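Local coordinates for aminopeptidase YwaD (Bacillus subtilis, PDB 6HC6), which catalyses the zinc-dependent removal of N-terminal amino acids from peptides, arginine, lysine and leucine among them, as a secreted, monomeric M28-family aminopeptidase with two zinc ions per subunit, at residues Ser53-Ala58 with Ala73-Ser78; Arg62-Ala67 with Phe92-Arg97; Gln225-Ile230 with Ala249-Val254; Gly292-Gly297 with Gly369-Val374. One frame throughout, in Å; residues are numbered along the deposited sequence.

Interaction 1: residues Ser53-Ala58 with Ala73-Ser78; sequences SQLSEA and ALLIAS
L75 reaches from helix 67-82 across to helix 45-59 and touches both Q54 and L55 with the two branches of its fork. Its CG stands anti to the backbone N (chi1 164°), which carries both methyls over to the other helix. On the tighter, inner side methyl meets methyl: L55 CD2 lies 3.8 Å from L75 CD2, and that same L75 methyl also touches the CB of Q54. L55 is buried, and its other neighbours include T267 of helix 260-277. Toward the outside the contact is looser and mixed in character. The extended Q54 chain runs past the second L75 methyl, so that its amide oxygen OE1 sits 3.8 Å from L75 CD1 and NE2 is hardly farther; a methyl offers the amide no hydrogen bond, and both residues here are partly exposed. No polar bond crosses between the two segments, and the nearest CA pair, L55 and L75, stays 8.5 Å apart, so the helices meet through side chains, not backbone. On the side facing the sheet, I76 touches Y251 and I230. This is plain helix-to-helix packing of two consecutive helices on one face of the central mixed sheet, in the alpha/beta/alpha sandwich of the M28 zinc peptidases.

Interaction 2: residues Arg62-Ala67 with Phe92-Arg97; sequences RIAGTA and FNIPDR
I94 and R97 meet the turn of 62-67 at two separate points, one apolar and one at a guanidinium. The CD1 methyl of I94 presses against backbone: it comes to 3.7 Å from G65 CA, with A64 CB a little farther off. A side chain on G65 would point at that methyl, and a CB there would also jam against the carbonyl O of A64, so the glycine suits both the turn and its neighbour. At the second point the T66 methyl CG2 lies over one face of the R97 guanidinium, toward its rim, 4.0 Å from NE, and the two side chains run roughly at right angles. A water sits in the guanidinium plane at the edge and ties the segments together, giving a 2.6 Å bond to A64 O and accepting one of 3.1 Å from R97 NE.

The next shell fixes these groups. I63 to T66 form a type II beta turn, closed by T66 N to I63 O at 3.0 Å. The same carbonyl takes the T66 hydroxyl, OG1 to O at 2.6 Å, in the carbonyl plane and on a lone pair; the I63 carbonyl is thus gripped twice, and the hydroxyl bond holds chi1 near 66°, which directs CG2 at the arginine. R97 is held in turn by a salt bridge from NH1 to E99 and by a bond from NE to Q225. G65 N bonds E69.

T66 is the N-cap residue of helix 67-82, and I94 belongs to the 92-97 segment that continues from edge strand 86-93, paired with 226-234. The contact therefore joins the start of that helix to the chain leading from the edge strand, with L299 of helix 299-306 also packing on I94.

Interaction 3: residues Gln225-Ile230 with Ala249-Val254; sequences QTSQNI and AHYDSV. With ZN (zinc ion), chain D.
Just behind the two-zinc site, the loop after strand 244-250 is fastened to strand 226-234 through Y251, the residue next to the zinc ligand H250. Y251 donates its hydroxyl from OH to the backbone O of Q228 at 2.7 Å, meeting that carbonyl from above its plane, and accepts from Q228 NE2 at 2.9 Å, an N-H...O angle of 151°. The bend at chi2 (-72°) brings NE2 round to the hydroxyl, so one residue both gives to and takes from Y251 OH. K70 holds the other amide atom, OE1. Farther along the strand, I230 CD1 presses obliquely on the ring, 3.4 Å from Y251 CE1. A phenylalanine in place of Y251 would probably leave the Q228 carbonyl and NE2 without this buried partner and the amide held only from the K70 side. At the end of its strand, H250 NE2 binds a zinc ion at 2.2 Å, while its ND1 donates to D252 OD1 at 3.0 Å, which steadies the ring; the aspartate's OD2 goes on to E295 N. D262, D323 and two waters also bind this zinc. A histidine at the C-terminal end of a central strand, given to one zinc of a pair, is a feature of the M28 dinuclear site.

Interaction 4: residues Gly292-Gly297 with Gly369-Val374; sequences GAEELG and GSSDHV. With ZN (zinc ion), chain E.
With CG anti to the backbone N (chi1 -176°) and a bend at chi2 (-82°), E294 lays its CB-CG stem against the carboxylate of D372 and sends its own carboxylate past it toward S370 and S371. E294 CG is 3.4 Å from D372 OD1, the two carboxylate planes are perpendicular, and their oxygens stay apart, E294 OE1 to D372 OD2 5.2 Å. E294 OE1 also lies 3.3 Å from S370 O, but two acceptors make no bond. The other oxygen does the polar work: a water gives E294 OE2 a 2.7 Å bond while binding both zinc ions. On one of those ions E295 is bidentate, OE1 at 2.3 Å and OE2 at 2.2 Å, with D262, H401 and E452 completing the site. D372 OD2 accepts from a second water, 2.6 Å, which also donates to G292 O, and is bonded to S301. An alanine in place of D372 would probably cost this water and S301 their acceptor and open a gap beside E294 and H250. S371 bonds D323, a ligand of the other zinc. Loop 292-297 links strand 285-291 to helix 299-306, residues 369-374 lead into the helix at 373-378, which begins within them, and the two meet beside H250, at the end of strand 244-250.

How the interactions relate
Interactions 1 and 2 overlap along the chain, their segments alternating, and interactions 3 and 4 follow in series. Interaction 1 lies on the helical layer, its centre about 12 Å from that of interaction 3, on which A73, I76 and A77 rest. Interactions 2 and 3 touch, centres about 8 Å apart, and share the mixed sheet through neighbouring strands 86-93 and 226-234; R62 joins them, its NE close to Y251 O. Interactions 3 and 4, centres about 10 Å apart, hold ligands of the two zinc ions and share the bridging water, with H250 packed against both E294 and D372. Interaction 4 does not touch interaction 1. The series thus passes from outer helix packing inward to the dinuclear catalytic centre.

Interaction 1: residues Ser53-Ala58 with Ala73-Ser78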
loop_
_atom_site.group_PDB
_atom_site.type_symbol
_atom_site.label_atom_id
_atom_site.label_comp_id
_atom_site.label_asym_id
_atom_site.label_seq_id
_atom_site.Cartn_x
_atom_site.Cartn_y
_atom_site.Cartn_z
ATOM N N SER A 53 1.114 -9.203 15.223
ATOM C CA SER A 53 1.523 -8.560 16.472
ATOM C C SER A 53 2.974 -8.104 16.407
ATOM O O SER A 53 3.312 -6.999 16.845
ATOM C CB SER A 53 1.332 -9.518 17.649
ATOM O OG SER A 53 1.757 -8.920 18.858
ATOM N N GLN A 54 3.855 -8.966 15.904
ATOM C CA GLN A 54 5.253 -8.580 15.765
ATOM C C GLN A 54 5.396 -7.341 14.891
ATOM O O GLN A 54 6.167 -6.428 15.211
ATOM C CB GLN A 54 6.053 -9.736 15.177
ATOM C CG GLN A 54 6.176 -10.939 16.084
ATOM C CD GLN A 54 7.093 -12.000 15.492
ATOM O OE1 GLN A 54 6.833 -12.528 14.411
ATOM N NE2 GLN A 54 8.176 -12.307 16.194
ATOM N N LEU A 55 4.660 -7.291 13.781
ATOM C CA LEU A 55 4.826 -6.188 12.843
ATOM C C LEU A 55 4.141 -4.919 13.327
ATOM O O LEU A 55 4.712 -3.832 13.222
ATOM C CB LEU A 55 4.288 -6.573 11.466
ATOM C CG LEU A 55 5.037 -7.654 10.691
ATOM C CD1 LEU A 55 4.195 -8.176 9.546
ATOM C CD2 LEU A 55 6.393 -7.144 10.184
ATOM N N SER A 56 2.908 -5.025 13.834
ATOM C CA SER A 56 2.114 -3.836 14.108
ATOM C C SER A 56 2.165 -3.385 15.557
ATOM O O SER A 56 1.851 -2.220 15.829
ATOM C CB SER A 56 0.650 -4.069 13.717
ATOM O OG SER A 56 0.045 -4.984 14.605
ATOM N N GLU A 57 2.530 -4.270 16.486
ATOM C CA GLU A 57 2.661 -3.926 17.898
ATOM C C GLU A 57 4.108 -3.817 18.350
ATOM O O GLU A 57 4.509 -2.796 18.924
ATOM C CB GLU A 57 1.942 -4.966 18.764
ATOM C CG GLU A 57 0.465 -5.133 18.485
ATOM C CD GLU A 57 -0.218 -5.912 19.588
ATOM O OE1 GLU A 57 -1.004 -5.305 20.345
ATOM O OE2 GLU A 57 0.045 -7.131 19.703
ATOM N N ALA A 58 4.906 -4.864 18.134
ATOM C CA ALA A 58 6.296 -4.811 18.571
ATOM C C ALA A 58 7.093 -3.802 17.758
ATOM O O ALA A 58 8.000 -3.152 18.290
ATOM C CB ALA A 58 6.936 -6.197 18.485
ATOM N N ALA A 73 11.869 -5.892 7.680
ATOM C CA ALA A 73 12.502 -6.713 6.651
ATOM C C ALA A 73 13.396 -7.774 7.273
ATOM O O ALA A 73 13.406 -8.927 6.826
ATOM C CB ALA A 73 13.299 -5.833 5.687
ATOM N N LEU A 74 14.157 -7.400 8.304
ATOM C CA LEU A 74 14.974 -8.376 9.019
ATOM C C LEU A 74 14.111 -9.476 9.620
ATOM O O LEU A 74 14.482 -10.654 9.597
ATOM C CB LEU A 74 15.774 -7.681 10.120
ATOM C CG LEU A 74 16.801 -6.620 9.720
ATOM C CD1 LEU A 74 17.581 -6.133 10.953
ATOM C CD2 LEU A 74 17.754 -7.181 8.679
ATOM N N LEU A 75 12.965 -9.106 10.192
ATOM C CA LEU A 75 12.095 -10.107 10.798
ATOM C C LEU A 75 11.529 -11.051 9.747
ATOM O O LEU A 75 11.480 -12.272 9.958
ATOM C CB LEU A 75 10.970 -9.415 11.561
ATOM C CG LEU A 75 9.764 -10.274 11.927
ATOM C CD1 LEU A 75 10.129 -11.249 13.038
ATOM C CD2 LEU A 75 8.628 -9.366 12.358
ATOM N N ILE A 76 11.108 -10.508 8.607
ATOM C CA ILE A 76 10.516 -11.331 7.561
ATOM C C ILE A 76 11.559 -12.254 6.958
ATOM O O ILE A 76 11.292 -13.440 6.725
ATOM C CB ILE A 76 9.859 -10.440 6.493
ATOM C CG1 ILE A 76 8.682 -9.688 7.093
ATOM C CG2 ILE A 76 9.419 -11.267 5.289
ATOM C CD1 ILE A 76 8.337 -8.421 6.326
ATOM N N ALA A 77 12.764 -11.733 6.701
ATOM C CA ALA A 77 13.831 -12.568 6.159
ATOM C C ALA A 77 14.149 -13.712 7.105
ATOM O O ALA A 77 14.309 -14.864 6.682
ATOM C CB ALA A 77 15.083 -11.728 5.901
ATOM N N SER A 78 14.260 -13.405 8.399
ATOM C CA SER A 78 14.535 -14.449 9.379
ATOM C C SER A 78 13.430 -15.500 9.372
ATOM O O SER A 78 13.708 -16.705 9.417
ATOM C CB SER A 78 14.701 -13.822 10.765
ATOM O OG SER A 78 14.574 -14.788 11.790
#

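Interaction 2: residues Arg62-Ala67 with Phe92-Arg97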
loop_
_atom_site.group_PDB
_atom_site.type_symbol
_atom_site.label_atom_id
_atom_site.label_comp_id
_atom_site.label_asym_id
_atom_site.label_seq_id
_atom_site.Cartn_x
_atom_site.Cartn_y
_atom_site.Cartn_z
ATOM N N ARG A 62 5.140 1.070 9.853
ATOM C CA ARG A 62 6.301 0.650 9.066
ATOM C C ARG A 62 6.373 1.524 7.819
ATOM O O ARG A 62 6.105 1.078 6.703
ATOM C CB ARG A 62 6.204 -0.834 8.732
ATOM C CG ARG A 62 6.112 -1.703 9.997
ATOM C CD ARG A 62 5.773 -3.154 9.678
ATOM N NE ARG A 62 4.555 -3.281 8.878
ATOM C CZ ARG A 62 3.330 -3.136 9.375
ATOM N NH1 ARG A 62 3.173 -2.857 10.659
ATOM N NH2 ARG A 62 2.266 -3.259 8.584
ATOM N N ILE A 63 6.712 2.792 8.027
ATOM C CA ILE A 63 6.724 3.752 6.936
ATOM C C ILE A 63 7.878 3.425 6.002
ATOM O O ILE A 63 9.009 3.177 6.448
ATOM C CB ILE A 63 6.836 5.180 7.483
ATOM C CG1 ILE A 63 5.605 5.542 8.312
ATOM C CG2 ILE A 63 7.026 6.161 6.370
ATOM C CD1 ILE A 63 5.870 6.732 9.223
ATOM N N ALA A 64 7.593 3.417 4.700
ATOM C CA ALA A 64 8.625 3.113 3.706
ATOM C C ALA A 64 9.885 3.940 3.931
ATOM O O ALA A 64 9.826 5.165 4.089
ATOM C CB ALA A 64 8.086 3.369 2.297
ATOM N N GLY A 65 11.030 3.263 3.919
ATOM C CA GLY A 65 12.314 3.919 4.095
ATOM C C GLY A 65 12.760 4.090 5.532
ATOM O O GLY A 65 13.913 4.471 5.766
ATOM N N THR A 66 11.908 3.805 6.506
ATOM C CA THR A 66 12.271 4.110 7.881
ATOM C C THR A 66 12.870 2.892 8.571
ATOM O O THR A 66 12.784 1.760 8.095
ATOM C CB THR A 66 11.059 4.610 8.671
ATOM O OG1 THR A 66 10.110 3.546 8.798
ATOM C CG2 THR A 66 10.411 5.779 7.968
ATOM N N ALA A 67 13.489 3.152 9.724
ATOM C CA ALA A 67 14.064 2.083 10.521
ATOM C C ALA A 67 13.045 0.993 10.839
ATOM O O ALA A 67 13.401 -0.192 10.889
ATOM C CB ALA A 67 14.656 2.673 11.802
ATOM N N PHE A 92 16.325 -1.045 -3.036
ATOM C CA PHE A 92 16.057 -0.093 -4.106
ATOM C C PHE A 92 15.865 1.297 -3.520
ATOM O O PHE A 92 15.407 1.446 -2.388
ATOM C CB PHE A 92 14.821 -0.490 -4.925
ATOM C CG PHE A 92 13.586 -0.699 -4.102
ATOM C CD1 PHE A 92 13.323 -1.936 -3.510
ATOM C CD2 PHE A 92 12.661 0.326 -3.947
ATOM C CE1 PHE A 92 12.167 -2.135 -2.750
ATOM C CE2 PHE A 92 11.495 0.137 -3.187
ATOM C CZ PHE A 92 11.255 -1.086 -2.582
ATOM N N ASN A 93 16.224 2.312 -4.304
ATOM C CA ASN A 93 16.068 3.691 -3.866
ATOM C C ASN A 93 14.606 4.122 -3.944
ATOM O O ASN A 93 13.845 3.681 -4.811
ATOM C CB ASN A 93 16.916 4.638 -4.716
ATOM C CG ASN A 93 18.399 4.336 -4.633
ATOM O OD1 ASN A 93 18.869 3.704 -3.689
ATOM N ND2 ASN A 93 19.149 4.809 -5.620
ATOM N N ILE A 94 14.210 4.987 -3.018
ATOM C CA ILE A 94 12.861 5.551 -3.045
ATOM C C ILE A 94 12.975 7.064 -2.883
ATOM O O ILE A 94 14.064 7.562 -2.557
ATOM C CB ILE A 94 11.962 4.940 -1.957
ATOM C CG1 ILE A 94 12.461 5.319 -0.565
ATOM C CG2 ILE A 94 11.807 3.426 -2.134
ATOM C CD1 ILE A 94 11.563 4.825 0.547
ATOM N N PRO A 95 11.904 7.834 -3.101
ATOM C CA PRO A 95 12.024 9.297 -3.026
ATOM C C PRO A 95 12.393 9.802 -1.637
ATOM O O PRO A 95 12.245 9.117 -0.624
ATOM C CB PRO A 95 10.628 9.787 -3.424
ATOM C CG PRO A 95 10.077 8.697 -4.256
ATOM C CD PRO A 95 10.585 7.435 -3.632
ATOM N N ASP A 96 12.878 11.042 -1.609
ATOM C CA ASP A 96 13.106 11.723 -0.346
ATOM C C ASP A 96 11.820 11.759 0.470
ATOM O O ASP A 96 10.709 11.794 -0.068
ATOM C CB ASP A 96 13.606 13.148 -0.577
ATOM C CG ASP A 96 14.936 13.201 -1.312
ATOM O OD1 ASP A 96 15.685 12.200 -1.294
ATOM O OD2 ASP A 96 15.241 14.266 -1.892
ATOM N N ARG A 97 11.986 11.723 1.783
ATOM C CA ARG A 97 10.876 11.747 2.716
ATOM C C ARG A 97 10.804 13.140 3.322
ATOM O O ARG A 97 11.815 13.663 3.797
ATOM C CB ARG A 97 11.067 10.690 3.805
ATOM C CG ARG A 97 9.994 10.711 4.888
ATOM C CD ARG A 97 10.113 9.489 5.793
ATOM N NE ARG A 97 11.504 9.087 6.011
ATOM C CZ ARG A 97 12.208 9.358 7.108
ATOM N NH1 ARG A 97 11.660 10.043 8.104
ATOM N NH2 ARG A 97 13.465 8.944 7.208
HETATM O O HOH W 1 11.321 7.252 3.529
#

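Interaction 3: residues Gln225-Ile230 with Ala249-Val254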
loop_
_atom_site.group_PDB
_atom_site.type_symbol
_atom_site.label_atom_id
_atom_site.label_comp_id
_atom_site.label_asym_id
_atom_site.label_seq_id
_atom_site.Cartn_x
_atom_site.Cartn_y
_atom_site.Cartn_z
ATOM N N GLN A 225 17.001 7.825 0.801
ATOM C CA GLN A 225 16.009 6.869 1.276
ATOM C C GLN A 225 16.025 5.609 0.430
ATOM O O GLN A 225 16.126 5.670 -0.796
ATOM C CB GLN A 225 14.608 7.479 1.231
ATOM C CG GLN A 225 14.478 8.757 2.036
ATOM C CD GLN A 225 14.635 8.523 3.523
ATOM O OE1 GLN A 225 13.732 8.013 4.170
ATOM N NE2 GLN A 225 15.775 8.929 4.076
ATOM N N THR A 226 15.907 4.464 1.093
ATOM C CA THR A 226 15.887 3.179 0.416
ATOM C C THR A 226 14.865 2.278 1.088
ATOM O O THR A 226 14.566 2.426 2.273
ATOM C CB THR A 226 17.253 2.486 0.446
ATOM O OG1 THR A 226 17.601 2.176 1.802
ATOM C CG2 THR A 226 18.322 3.375 -0.152
ATOM N N SER A 227 14.340 1.339 0.318
ATOM C CA SER A 227 13.487 0.303 0.876
ATOM C C SER A 227 14.003 -1.040 0.388
ATOM O O SER A 227 15.082 -1.109 -0.206
ATOM C CB SER A 227 12.032 0.520 0.480
ATOM O OG SER A 227 11.187 -0.433 1.120
ATOM N N GLN A 228 13.258 -2.116 0.630
ATOM C CA GLN A 228 13.751 -3.407 0.187
ATOM C C GLN A 228 12.593 -4.379 0.074
ATOM O O GLN A 228 11.546 -4.216 0.710
ATOM C CB GLN A 228 14.824 -3.967 1.126
ATOM C CG GLN A 228 14.430 -3.986 2.596
ATOM C CD GLN A 228 14.397 -2.598 3.201
ATOM O OE1 GLN A 228 15.302 -1.790 2.987
ATOM N NE2 GLN A 228 13.323 -2.292 3.925
ATOM N N ASN A 229 12.801 -5.387 -0.762
ATOM C CA ASN A 229 11.901 -6.518 -0.888
ATOM C C ASN A 229 12.600 -7.729 -0.292
ATOM O O ASN A 229 13.831 -7.829 -0.329
ATOM C CB ASN A 229 11.553 -6.803 -2.355
ATOM C CG ASN A 229 10.941 -5.609 -3.053
ATOM O OD1 ASN A 229 10.128 -4.896 -2.473
ATOM N ND2 ASN A 229 11.324 -5.384 -4.303
ATOM N N ILE A 230 11.816 -8.633 0.273
ATOM C CA ILE A 230 12.345 -9.871 0.841
ATOM C C ILE A 230 11.759 -11.018 0.041
ATOM O O ILE A 230 10.535 -11.201 0.015
ATOM C CB ILE A 230 12.021 -10.003 2.335
ATOM C CG1 ILE A 230 12.534 -8.776 3.091
ATOM C CG2 ILE A 230 12.673 -11.264 2.909
ATOM C CD1 ILE A 230 11.493 -7.742 3.325
ATOM N N ALA A 249 2.904 -9.887 -0.774
ATOM C CA ALA A 249 2.210 -9.005 0.161
ATOM C C ALA A 249 3.152 -7.868 0.526
ATOM O O ALA A 249 4.343 -8.104 0.696
ATOM C CB ALA A 249 1.812 -9.777 1.423
ATOM N N HIS A 250 2.632 -6.652 0.650
ATOM C CA HIS A 250 3.488 -5.542 1.059
ATOM C C HIS A 250 3.531 -5.436 2.576
ATOM O O HIS A 250 2.534 -5.669 3.259
ATOM C CB HIS A 250 3.046 -4.223 0.412
ATOM C CG HIS A 250 1.799 -3.601 0.984
ATOM N ND1 HIS A 250 1.829 -2.674 2.005
ATOM C CD2 HIS A 250 0.504 -3.675 0.591
ATOM C CE1 HIS A 250 0.603 -2.259 2.273
ATOM N NE2 HIS A 250 -0.223 -2.825 1.405
ATOM N N TYR A 251 4.700 -5.086 3.106
ATOM C CA TYR A 251 4.882 -5.085 4.551
ATOM C C TYR A 251 5.088 -3.679 5.099
ATOM O O TYR A 251 5.325 -3.525 6.306
ATOM C CB TYR A 251 6.038 -6.015 4.945
ATOM C CG TYR A 251 7.410 -5.533 4.534
ATOM C CD1 TYR A 251 7.887 -5.738 3.244
ATOM C CD2 TYR A 251 8.233 -4.904 5.439
ATOM C CE1 TYR A 251 9.135 -5.281 2.859
ATOM C CE2 TYR A 251 9.503 -4.455 5.075
ATOM C CZ TYR A 251 9.940 -4.646 3.782
ATOM O OH TYR A 251 11.185 -4.210 3.394
ATOM N N ASP A 252 4.958 -2.648 4.261
ATOM C CA ASP A 252 4.981 -1.284 4.780
ATOM C C ASP A 252 3.568 -0.806 5.096
ATOM O O ASP A 252 2.577 -1.411 4.689
ATOM C CB ASP A 252 5.657 -0.334 3.796
ATOM C CG ASP A 252 4.864 -0.149 2.511
ATOM O OD1 ASP A 252 4.424 -1.174 1.934
ATOM O OD2 ASP A 252 4.708 1.012 2.068
ATOM N N SER A 253 3.484 0.294 5.845
ATOM C CA SER A 253 2.200 0.907 6.183
ATOM C C SER A 253 2.331 2.418 6.068
ATOM O O SER A 253 3.434 2.953 5.946
ATOM C CB SER A 253 1.724 0.510 7.586
ATOM O OG SER A 253 2.508 1.137 8.580
ATOM N N VAL A 254 1.196 3.111 6.114
ATOM C CA VAL A 254 1.189 4.574 5.994
ATOM C C VAL A 254 1.533 5.195 7.345
ATOM O O VAL A 254 1.373 4.548 8.395
ATOM C CB VAL A 254 -0.162 5.105 5.473
ATOM C CG1 VAL A 254 -0.526 4.474 4.115
ATOM C CG2 VAL A 254 -1.267 4.871 6.500
HETATM ZN ZN ZN D . -2.339 -2.450 1.162
HETATM O O HOH W 2 -4.070 -1.761 0.442
HETATM O O HOH W 3 -1.860 -0.504 0.655
#

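Interaction 4: residues Gly292-Gly297 with Gly369-Val374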
loop_
_atom_site.group_PDB
_atom_site.type_symbol
_atom_site.label_atom_id
_atom_site.label_comp_id
_atom_site.label_asym_id
_atom_site.label_seq_id
_atom_site.Cartn_x
_atom_site.Cartn_y
_atom_site.Cartn_z
ATOM N N GLY A 292 8.452 -4.015 -0.184
ATOM C CA GLY A 292 8.536 -2.766 0.544
ATOM C C GLY A 292 7.905 -1.621 -0.231
ATOM O O GLY A 292 7.649 -1.725 -1.422
ATOM N N ALA A 293 7.635 -0.523 0.474
ATOM C CA ALA A 293 7.301 0.760 -0.165
ATOM C C ALA A 293 6.098 0.672 -1.109
ATOM O O ALA A 293 6.019 1.393 -2.104
ATOM C CB ALA A 293 8.507 1.337 -0.921
ATOM N N GLU A 294 5.128 -0.182 -0.807
ATOM C CA GLU A 294 3.913 -0.189 -1.626
ATOM C C GLU A 294 3.095 1.089 -1.465
ATOM O O GLU A 294 2.413 1.512 -2.407
ATOM C CB GLU A 294 3.054 -1.391 -1.254
ATOM C CG GLU A 294 1.787 -1.591 -2.099
ATOM C CD GLU A 294 0.607 -0.744 -1.666
ATOM O OE1 GLU A 294 -0.294 -0.527 -2.507
ATOM O OE2 GLU A 294 0.591 -0.268 -0.511
ATOM N N GLU A 295 3.116 1.695 -0.281
ATOM C CA GLU A 295 2.208 2.802 -0.029
ATOM C C GLU A 295 2.636 4.054 -0.769
ATOM O O GLU A 295 1.844 4.991 -0.878
ATOM C CB GLU A 295 2.092 3.084 1.483
ATOM C CG GLU A 295 1.512 1.927 2.325
ATOM C CD GLU A 295 -0.020 1.755 2.174
ATOM O OE1 GLU A 295 -0.636 2.366 1.279
ATOM O OE2 GLU A 295 -0.595 0.973 2.953
ATOM N N LEU A 296 3.854 4.073 -1.297
ATOM C CA LEU A 296 4.345 5.189 -2.083
ATOM C C LEU A 296 4.042 5.036 -3.562
ATOM O O LEU A 296 4.474 5.878 -4.356
ATOM C CB LEU A 296 5.853 5.341 -1.884
ATOM C CG LEU A 296 6.299 5.717 -0.475
ATOM C CD1 LEU A 296 7.819 5.857 -0.482
ATOM C CD2 LEU A 296 5.661 7.055 -0.098
ATOM N N GLY A 297 3.340 3.975 -3.953
ATOM C CA GLY A 297 3.015 3.782 -5.353
ATOM C C GLY A 297 3.608 2.504 -5.923
ATOM O O GLY A 297 4.128 2.504 -7.044
ATOM N N GLY A 369 -7.168 -2.123 -8.728
ATOM C CA GLY A 369 -5.723 -2.060 -8.801
ATOM C C GLY A 369 -5.144 -1.610 -7.476
ATOM O O GLY A 369 -5.585 -2.077 -6.427
ATOM N N SER A 370 -4.145 -0.729 -7.513
ATOM C CA SER A 370 -3.596 -0.087 -6.314
ATOM C C SER A 370 -3.068 -1.089 -5.288
ATOM O O SER A 370 -3.143 -0.857 -4.079
ATOM C CB SER A 370 -4.631 0.842 -5.675
ATOM O OG SER A 370 -5.084 1.773 -6.641
ATOM N N SER A 371 -2.516 -2.205 -5.749
ATOM C CA SER A 371 -1.686 -3.051 -4.900
ATOM C C SER A 371 -0.672 -3.748 -5.789
ATOM O O SER A 371 -0.607 -3.502 -6.994
ATOM C CB SER A 371 -2.508 -4.061 -4.090
ATOM O OG SER A 371 -1.680 -4.607 -3.064
ATOM N N ASP A 372 0.117 -4.630 -5.190
ATOM C CA ASP A 372 1.318 -5.115 -5.849
ATOM C C ASP A 372 1.051 -6.122 -6.960
ATOM O O ASP A 372 1.991 -6.512 -7.651
ATOM C CB ASP A 372 2.254 -5.711 -4.798
ATOM C CG ASP A 372 2.803 -4.650 -3.867
ATOM O OD1 ASP A 372 2.636 -4.817 -2.650
ATOM O OD2 ASP A 372 3.407 -3.655 -4.352
ATOM N N HIS A 373 -0.197 -6.535 -7.172
ATOM C CA HIS A 373 -0.487 -7.332 -8.355
ATOM C C HIS A 373 -0.374 -6.512 -9.631
ATOM O O HIS A 373 -0.279 -7.090 -10.716
ATOM C CB HIS A 373 -1.893 -7.923 -8.262
ATOM C CG HIS A 373 -2.976 -6.890 -8.212
ATOM N ND1 HIS A 373 -3.036 -5.915 -7.237
ATOM C CD2 HIS A 373 -4.051 -6.687 -9.011
ATOM C CE1 HIS A 373 -4.097 -5.156 -7.442
ATOM N NE2 HIS A 373 -4.727 -5.600 -8.516
ATOM N N VAL A 374 -0.379 -5.188 -9.531
ATOM C CA VAL A 374 -0.522 -4.360 -10.726
ATOM C C VAL A 374 0.736 -4.448 -11.584
ATOM O O VAL A 374 0.612 -4.612 -12.801
ATOM C CB VAL A 374 -0.866 -2.904 -10.367
ATOM C CG1 VAL A 374 -0.762 -2.007 -11.600
ATOM C CG2 VAL A 374 -2.273 -2.825 -9.776
HETATM ZN ZN ZN E . -2.542 1.223 2.021
HETATM O O HOH W 4 5.530 -2.331 -3.525
HETATM O O HOH W 3 -1.860 -0.504 0.655
#